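Local coordinates for protein L-Ribose isomerase (Acinetobacter, PDB 4Q0S) that isomerises the non-natural aldose L-ribose, presumably to L-ribulose, in a cobalt-containing cupin barrel, at residues Lys169-Ser174 with Asp248-Gly253. Numbering follows the deposited sequence.
With NCO (cobalt hexammine(III)), chain E.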
ATOM      1  N   LYS A 169      18.856  17.879  24.133  1.00 36.35           N
ATOM      2  CA  LYS A 169      19.678  18.634  25.070  1.00 38.13           C
ATOM      3  C   LYS A 169      18.930  19.875  25.526  1.00 36.62           C
ATOM      4  O   LYS A 169      18.463  20.666  24.705  1.00 35.94           O
ATOM      5  CB  LYS A 169      20.998  19.052  24.415  1.00 41.39           C
ATOM      6  CG  LYS A 169      21.857  17.900  23.923  1.00 45.72           C
ATOM      7  CD  LYS A 169      22.270  16.979  25.061  1.00 50.52           C
ATOM      8  CE  LYS A 169      23.248  15.924  24.573  1.00 52.08           C
ATOM      9  NZ  LYS A 169      22.716  15.203  23.379  1.00 54.29           N
ATOM     10  N   GLY A 170      18.818  20.044  26.837  1.00 36.70           N
ATOM     11  CA  GLY A 170      18.125  21.200  27.373  1.00 35.57           C
ATOM     12  C   GLY A 170      16.620  21.033  27.436  1.00 36.68           C
ATOM     13  O   GLY A 170      15.902  21.981  27.750  1.00 37.90           O
ATOM     14  N   ARG A 171      16.136  19.831  27.137  1.00 35.95           N
ATOM     15  CA  ARG A 171      14.700  19.550  27.163  1.00 37.02           C
ATOM     16  C   ARG A 171      14.422  18.320  28.026  1.00 37.25           C
ATOM     17  O   ARG A 171      13.269  17.938  28.221  1.00 37.75           O
ATOM     18  CB  ARG A 171      14.185  19.279  25.738  1.00 37.16           C
ATOM     19  CG  ARG A 171      14.377  20.415  24.741  1.00 36.41           C
ATOM     20  CD  ARG A 171      13.441  21.575  25.028  1.00 35.35           C
ATOM     21  NE  ARG A 171      13.662  22.692  24.116  1.00 37.90           N
ATOM     22  CZ  ARG A 171      13.000  22.889  22.981  1.00 40.12           C
ATOM     23  NH1 ARG A 171      12.055  22.042  22.600  1.00 40.64           N
ATOM     24  NH2 ARG A 171      13.275  23.943  22.225  1.00 39.48           N
ATOM     25  N   GLU A 172      15.482  17.705  28.543  1.00 37.41           N
ATOM     26  CA  GLU A 172      15.342  16.497  29.345  1.00 37.90           C
ATOM     27  C   GLU A 172      14.270  16.549  30.426  1.00 37.55           C
ATOM     28  O   GLU A 172      13.370  15.706  30.455  1.00 37.32           O
ATOM     29  CB  GLU A 172      16.683  16.119  29.981  1.00 39.01           C
ATOM     30  CG  GLU A 172      17.776  15.803  28.972  1.00 40.08           C
ATOM     31  CD  GLU A 172      18.639  17.005  28.652  1.00 40.31           C
ATOM     32  OE1 GLU A 172      18.119  18.139  28.695  1.00 39.92           O
ATOM     33  OE2 GLU A 172      19.839  16.813  28.349  1.00 40.44           O
ATOM     34  N   SER A 173      14.357  17.538  31.307  1.00 37.21           N
ATOM     35  CA  SER A 173      13.409  17.667  32.408  1.00 34.29           C
ATOM     36  C   SER A 173      11.946  17.791  31.990  1.00 33.78           C
ATOM     37  O   SER A 173      11.051  17.501  32.782  1.00 32.80           O
ATOM     38  CB  SER A 173      13.790  18.860  33.290  1.00 34.59           C
ATOM     39  OG  SER A 173      13.674  20.079  32.584  1.00 35.07           O
ATOM     40  N   SER A 174      11.693  18.214  30.756  1.00 31.30           N
ATOM     41  CA  SER A 174      10.313  18.358  30.307  1.00 29.32           C
ATOM     42  C   SER A 174       9.617  16.999  30.223  1.00 28.44           C
ATOM     43  O   SER A 174       8.388  16.924  30.186  1.00 26.28           O
ATOM     44  CB  SER A 174      10.261  19.055  28.941  1.00 32.82           C
ATOM     45  OG  SER A 174      10.819  18.241  27.923  1.00 30.22           O
ATOM     46  N   ASP A 248       8.742  25.893  27.608  1.00 53.24           N
ATOM     47  CA  ASP A 248       8.278  27.149  27.022  1.00 55.90           C
ATOM     48  C   ASP A 248       8.838  27.404  25.631  1.00 57.60           C
ATOM     49  O   ASP A 248       8.188  28.044  24.799  1.00 56.84           O
ATOM     50  CB  ASP A 248       8.620  28.331  27.933  1.00 57.06           C
ATOM     51  CG  ASP A 248       7.908  28.262  29.269  1.00 58.21           C
ATOM     52  OD1 ASP A 248       8.388  27.530  30.162  1.00 58.45           O
ATOM     53  OD2 ASP A 248       6.861  28.927  29.418  1.00 58.51           O
ATOM     54  N   ALA A 249      10.045  26.908  25.383  1.00 59.10           N
ATOM     55  CA  ALA A 249      10.684  27.084  24.086  1.00 62.46           C
ATOM     56  C   ALA A 249       9.862  26.421  22.984  1.00 64.32           C
ATOM     57  O   ALA A 249       9.871  26.865  21.837  1.00 64.80           O
ATOM     58  CB  ALA A 249      12.090  26.493  24.116  1.00 62.54           C
ATOM     59  N   ALA A 250       9.142  25.363  23.346  1.00 66.75           N
ATOM     60  CA  ALA A 250       8.328  24.617  22.394  1.00 68.71           C
ATOM     61  C   ALA A 250       7.037  25.315  21.972  1.00 70.64           C
ATOM     62  O   ALA A 250       6.652  25.254  20.804  1.00 71.40           O
ATOM     63  CB  ALA A 250       8.008  23.243  22.966  1.00 68.04           C
ATOM     64  N   ASN A 251       6.366  25.972  22.914  1.00 72.86           N
ATOM     65  CA  ASN A 251       5.105  26.655  22.615  1.00 75.19           C
ATOM     66  C   ASN A 251       5.220  27.730  21.544  1.00 76.19           C
ATOM     67  O   ASN A 251       4.339  27.871  20.694  1.00 76.74           O
ATOM     68  CB  ASN A 251       4.519  27.289  23.880  1.00 76.11           C
ATOM     69  CG  ASN A 251       3.280  26.566  24.376  1.00 77.51           C
ATOM     70  OD1 ASN A 251       3.369  25.509  25.003  1.00 78.03           O
ATOM     71  ND2 ASN A 251       2.111  27.129  24.084  1.00 77.64           N
ATOM     72  N   THR A 252       6.306  28.492  21.590  1.00 77.24           N
ATOM     73  CA  THR A 252       6.524  29.569  20.632  1.00 78.52           C
ATOM     74  C   THR A 252       6.759  29.083  19.201  1.00 78.99           C
ATOM     75  O   THR A 252       5.919  29.290  18.321  1.00 79.15           O
ATOM     76  CB  THR A 252       7.717  30.441  21.065  1.00 78.52           C
ATOM     77  OG1 THR A 252       8.904  29.639  21.123  1.00 78.77           O
ATOM     78  CG2 THR A 252       7.456  31.042  22.439  1.00 78.79           C
ATOM     79  N   GLY A 253       7.899  28.438  18.975  1.00 79.35           N
ATOM     80  CA  GLY A 253       8.231  27.949  17.648  1.00 79.38           C
ATOM     81  C   GLY A 253       7.212  27.016  17.017  1.00 79.06           C
ATOM     82  O   GLY A 253       7.300  26.706  15.829  1.00 79.22           O
TER
HETATM   83 CO   NCO E 504       3.946  26.394  30.530  1.00 45.06          CO
HETATM   84  N1  NCO E 504       2.399  26.742  31.389  1.00 47.14           N
HETATM   85  N2  NCO E 504       4.245  28.162  30.353  1.00 47.44           N
HETATM   86  N3  NCO E 504       3.644  24.616  30.709  1.00 47.05           N
HETATM   87  N4  NCO E 504       3.059  26.390  28.952  1.00 46.62           N
HETATM   88  N5  NCO E 504       4.828  26.395  32.103  1.00 45.19           N
HETATM   89  N6  NCO E 504       5.495  26.052  29.666  1.00 46.68           N
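R171 reaches out of the loop between strands 132-137 and 180-185 and sets the end of its guanidinium against the first turn of helix 248-254. The contact packs a loop of the cupin barrel against the helix near the C-terminus, with the side chain of A250 about 9 Å from bound ribitol. NH2 of R171 lies 3.4 Å from CB of A249, and CZ is 3.9 Å from the same methyl, which approaches the planar group obliquely. The methyl of A250 is the looser neighbour, with its CB 4.2 Å from NH1 of R171, while the backbone N of A250 stands over one face of the guanidinium. Both alanines turn their CB toward the loop, giving the arginine a small apolar wall. The backbones themselves stay apart, the CA atoms of R171 and A249 being 9.1 Å from each other, so the long side chain does the bridging. Its CG sits beside the backbone N (chi1 -60°), the chain bends at chi2 (-72°) and then runs straight on through chi3. Within the loop, the carbonyl O of R171 accepts a hydrogen bond from the backbone N of S174, at 3.0 Å. On the helix, OG1 of T252 bonds to the carbonyl O of A249 at 3.0 Å, approaching from above the carbonyl plane. D248, in the same turn, holds cobalt hexammine through its OD2, 2.9 Å from N2 of the complex; D244 and F245 also bind that ion. No hydrogen bond joins the two segments. The charge of R171 is probably balanced by its salt bridges to E72 through NH1 and to D56 through NH2, with the carbonyl O of F53 as a further acceptor for NH2. The helix meets the buried guanidinium through methyls and a backbone N, so this contact is packing and not pairing.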